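Local coordinates for protein glucosidase (Croceicoccus marinus, PDB 5Z3K) that is a family GH39 beta-glucosidase from a deep-sea bacterium, probably hydrolysing O-glycosidic bonds to release sugar, at residues His438-Tyr443 against Glu476-Thr481. Sequence-based numbering, arbitrary orientation.
Sequences HRVVRY and ELIEIT
Strands 438-443 and 476-481 pair antiparallel by backbone hydrogen bonds in the beta-sheet domain that accompanies the (beta/alpha)8 barrel, R439, V441 and Y443 facing T481, E479 and L477 as hydrogen-bonded pairs. The straightest of these bonds, E479 N to V441 O at 2.8 Å, has an N-H...O angle of 175°. V440 and R442 sit opposite I480 and I478 as non-hydrogen-bonded pairs, on the face that strand 464-469 covers. There I478 CD1 rests 3.8 Å from both R442 CB and R442 CG, while V440 CG1 reaches I478 CG2 diagonally at 4.2 Å. The chain of R442 turns at chi3 (84°), which places NE, and NH1 beyond it donates to E476 OE2 at 2.8 Å in a salt bridge. E476 OE2 lies at the guanidinium edge, near its plane, and is met on its syn side, 29° out of the carboxylate plane. R444 NE also pairs with E476 OE2, Y424 OH bonds E476 OE1, and R442 NH2 forms a salt bridge with D455 OD2. An alanine in place of R442 would probably leave E476 OE2 with R444 but without this second cation, D455 without its partner here, and a gap where CG met I478 CD1. In GH39 enzymes the barrel is joined to such a beta-sandwich domain; here both strands belong to its mixed sheet, strand 452-459 lying beyond 438-446. On the other face Y443 and L477 run side by side, Y443 CD1 to L477 CD2 4.0 Å, both touching L336 of helix 329-341. Farther out Y443 CE1 comes 4.2 Å from E479 CB at the ring edge. The E479 carboxylate pairs with R371 through OE1.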
loop_
_atom_site.group_PDB
_atom_site.type_symbol
_atom_site.label_atom_id
_atom_site.label_comp_id
_atom_site.label_asym_id
_atom_site.label_seq_id
_atom_site.Cartn_x
_atom_site.Cartn_y
_atom_site.Cartn_z
ATOM N N HIS A 438 -30.612 6.445 -15.474
ATOM C CA HIS A 438 -29.331 6.070 -14.891
ATOM C C HIS A 438 -28.793 4.842 -15.604
ATOM O O HIS A 438 -29.525 4.135 -16.300
ATOM C CB HIS A 438 -29.447 5.801 -13.385
ATOM C CG HIS A 438 -30.476 4.774 -13.023
ATOM N ND1 HIS A 438 -31.569 5.067 -12.235
ATOM C CD2 HIS A 438 -30.558 3.452 -13.304
ATOM C CE1 HIS A 438 -32.292 3.973 -12.064
ATOM N NE2 HIS A 438 -31.703 2.980 -12.704
ATOM N N ARG A 439 -27.493 4.599 -15.428
ATOM C CA ARG A 439 -26.826 3.417 -15.963
ATOM C C ARG A 439 -26.262 2.587 -14.820
ATOM O O ARG A 439 -25.670 3.135 -13.885
ATOM C CB ARG A 439 -25.691 3.797 -16.933
ATOM C CG ARG A 439 -25.199 2.619 -17.759
ATOM C CD ARG A 439 -24.116 2.985 -18.777
ATOM N NE ARG A 439 -23.706 1.786 -19.511
ATOM C CZ ARG A 439 -22.526 1.619 -20.104
ATOM N NH1 ARG A 439 -21.615 2.583 -20.062
ATOM N NH2 ARG A 439 -22.260 0.480 -20.736
ATOM N N VAL A 440 -26.456 1.271 -14.896
ATOM C CA VAL A 440 -25.900 0.307 -13.949
ATOM C C VAL A 440 -24.899 -0.562 -14.699
ATOM O O VAL A 440 -25.272 -1.272 -15.642
ATOM C CB VAL A 440 -26.994 -0.569 -13.320
ATOM C CG1 VAL A 440 -26.404 -1.453 -12.236
ATOM C CG2 VAL A 440 -28.150 0.287 -12.802
ATOM N N VAL A 441 -23.639 -0.518 -14.277
ATOM C CA VAL A 441 -22.583 -1.336 -14.860
ATOM C C VAL A 441 -21.976 -2.207 -13.766
ATOM O O VAL A 441 -21.871 -1.793 -12.606
ATOM C CB VAL A 441 -21.502 -0.456 -15.527
ATOM C CG1 VAL A 441 -20.413 -1.310 -16.118
ATOM C CG2 VAL A 441 -22.121 0.421 -16.601
ATOM N N ARG A 442 -21.566 -3.421 -14.136
ATOM C CA ARG A 442 -20.985 -4.362 -13.187
ATOM C C ARG A 442 -19.657 -4.889 -13.721
ATOM O O ARG A 442 -19.586 -5.314 -14.878
ATOM C CB ARG A 442 -21.958 -5.516 -12.929
ATOM C CG ARG A 442 -21.347 -6.767 -12.321
ATOM C CD ARG A 442 -22.449 -7.799 -11.988
ATOM N NE ARG A 442 -22.838 -8.630 -13.128
ATOM C CZ ARG A 442 -22.429 -9.883 -13.329
ATOM N NH1 ARG A 442 -21.596 -10.467 -12.471
ATOM N NH2 ARG A 442 -22.855 -10.556 -14.390
ATOM N N TYR A 443 -18.616 -4.859 -12.872
ATOM C CA TYR A 443 -17.290 -5.398 -13.168
ATOM C C TYR A 443 -16.961 -6.521 -12.190
ATOM O O TYR A 443 -17.323 -6.460 -11.011
ATOM C CB TYR A 443 -16.186 -4.322 -13.068
ATOM C CG TYR A 443 -16.470 -3.054 -13.831
ATOM C CD1 TYR A 443 -17.281 -2.066 -13.292
ATOM C CD2 TYR A 443 -15.906 -2.831 -15.081
ATOM C CE1 TYR A 443 -17.543 -0.897 -13.985
ATOM C CE2 TYR A 443 -16.163 -1.667 -15.781
ATOM C CZ TYR A 443 -16.979 -0.706 -15.226
ATOM O OH TYR A 443 -17.239 0.448 -15.908
ATOM N N GLU A 476 -16.705 -7.887 -6.862
ATOM C CA GLU A 476 -17.604 -7.207 -7.784
ATOM C C GLU A 476 -17.772 -5.714 -7.513
ATOM O O GLU A 476 -17.971 -5.295 -6.372
ATOM C CB GLU A 476 -18.976 -7.890 -7.786
ATOM C CG GLU A 476 -19.891 -7.439 -8.912
ATOM C CD GLU A 476 -20.727 -8.574 -9.472
ATOM O OE1 GLU A 476 -21.909 -8.690 -9.084
ATOM O OE2 GLU A 476 -20.204 -9.347 -10.299
ATOM N N LEU A 477 -17.691 -4.922 -8.575
ATOM C CA LEU A 477 -17.896 -3.481 -8.489
ATOM C C LEU A 477 -19.175 -3.162 -9.233
ATOM O O LEU A 477 -19.302 -3.494 -10.413
ATOM C CB LEU A 477 -16.729 -2.692 -9.092
ATOM C CG LEU A 477 -16.923 -1.174 -9.123
ATOM C CD1 LEU A 477 -16.980 -0.633 -7.702
ATOM C CD2 LEU A 477 -15.771 -0.502 -9.895
ATOM N N ILE A 478 -20.120 -2.550 -8.542
ATOM C CA ILE A 478 -21.346 -2.063 -9.147
ATOM C C ILE A 478 -21.197 -0.565 -9.289
ATOM O O ILE A 478 -20.946 0.133 -8.300
ATOM C CB ILE A 478 -22.581 -2.406 -8.297
ATOM C CG1 ILE A 478 -22.654 -3.911 -8.036
ATOM C CG2 ILE A 478 -23.849 -1.838 -8.952
ATOM C CD1 ILE A 478 -22.609 -4.764 -9.298
ATOM N N GLU A 479 -21.361 -0.066 -10.507
ATOM C CA GLU A 479 -21.213 1.352 -10.787
ATOM C C GLU A 479 -22.541 1.884 -11.302
ATOM O O GLU A 479 -23.056 1.387 -12.309
ATOM C CB GLU A 479 -20.104 1.584 -11.815
ATOM C CG GLU A 479 -19.605 2.998 -11.839
ATOM C CD GLU A 479 -18.252 3.095 -12.510
ATOM O OE1 GLU A 479 -17.215 2.947 -11.819
ATOM O OE2 GLU A 479 -18.246 3.285 -13.741
ATOM N N ILE A 480 -23.091 2.885 -10.620
ATOM C CA ILE A 480 -24.338 3.534 -11.029
ATOM C C ILE A 480 -24.034 4.976 -11.407
ATOM O O ILE A 480 -23.415 5.709 -10.627
ATOM C CB ILE A 480 -25.401 3.475 -9.919
ATOM C CG1 ILE A 480 -25.569 2.039 -9.441
ATOM C CG2 ILE A 480 -26.736 4.008 -10.428
ATOM C CD1 ILE A 480 -26.295 1.937 -8.161
ATOM N N THR A 481 -24.453 5.385 -12.605
ATOM C CA THR A 481 -24.144 6.722 -13.091
ATOM C C THR A 481 -25.391 7.434 -13.584
ATOM O O THR A 481 -26.351 6.808 -14.045
ATOM C CB THR A 481 -23.123 6.686 -14.218
ATOM O OG1 THR A 481 -23.593 5.790 -15.242
ATOM C CG2 THR A 481 -21.793 6.196 -13.680
#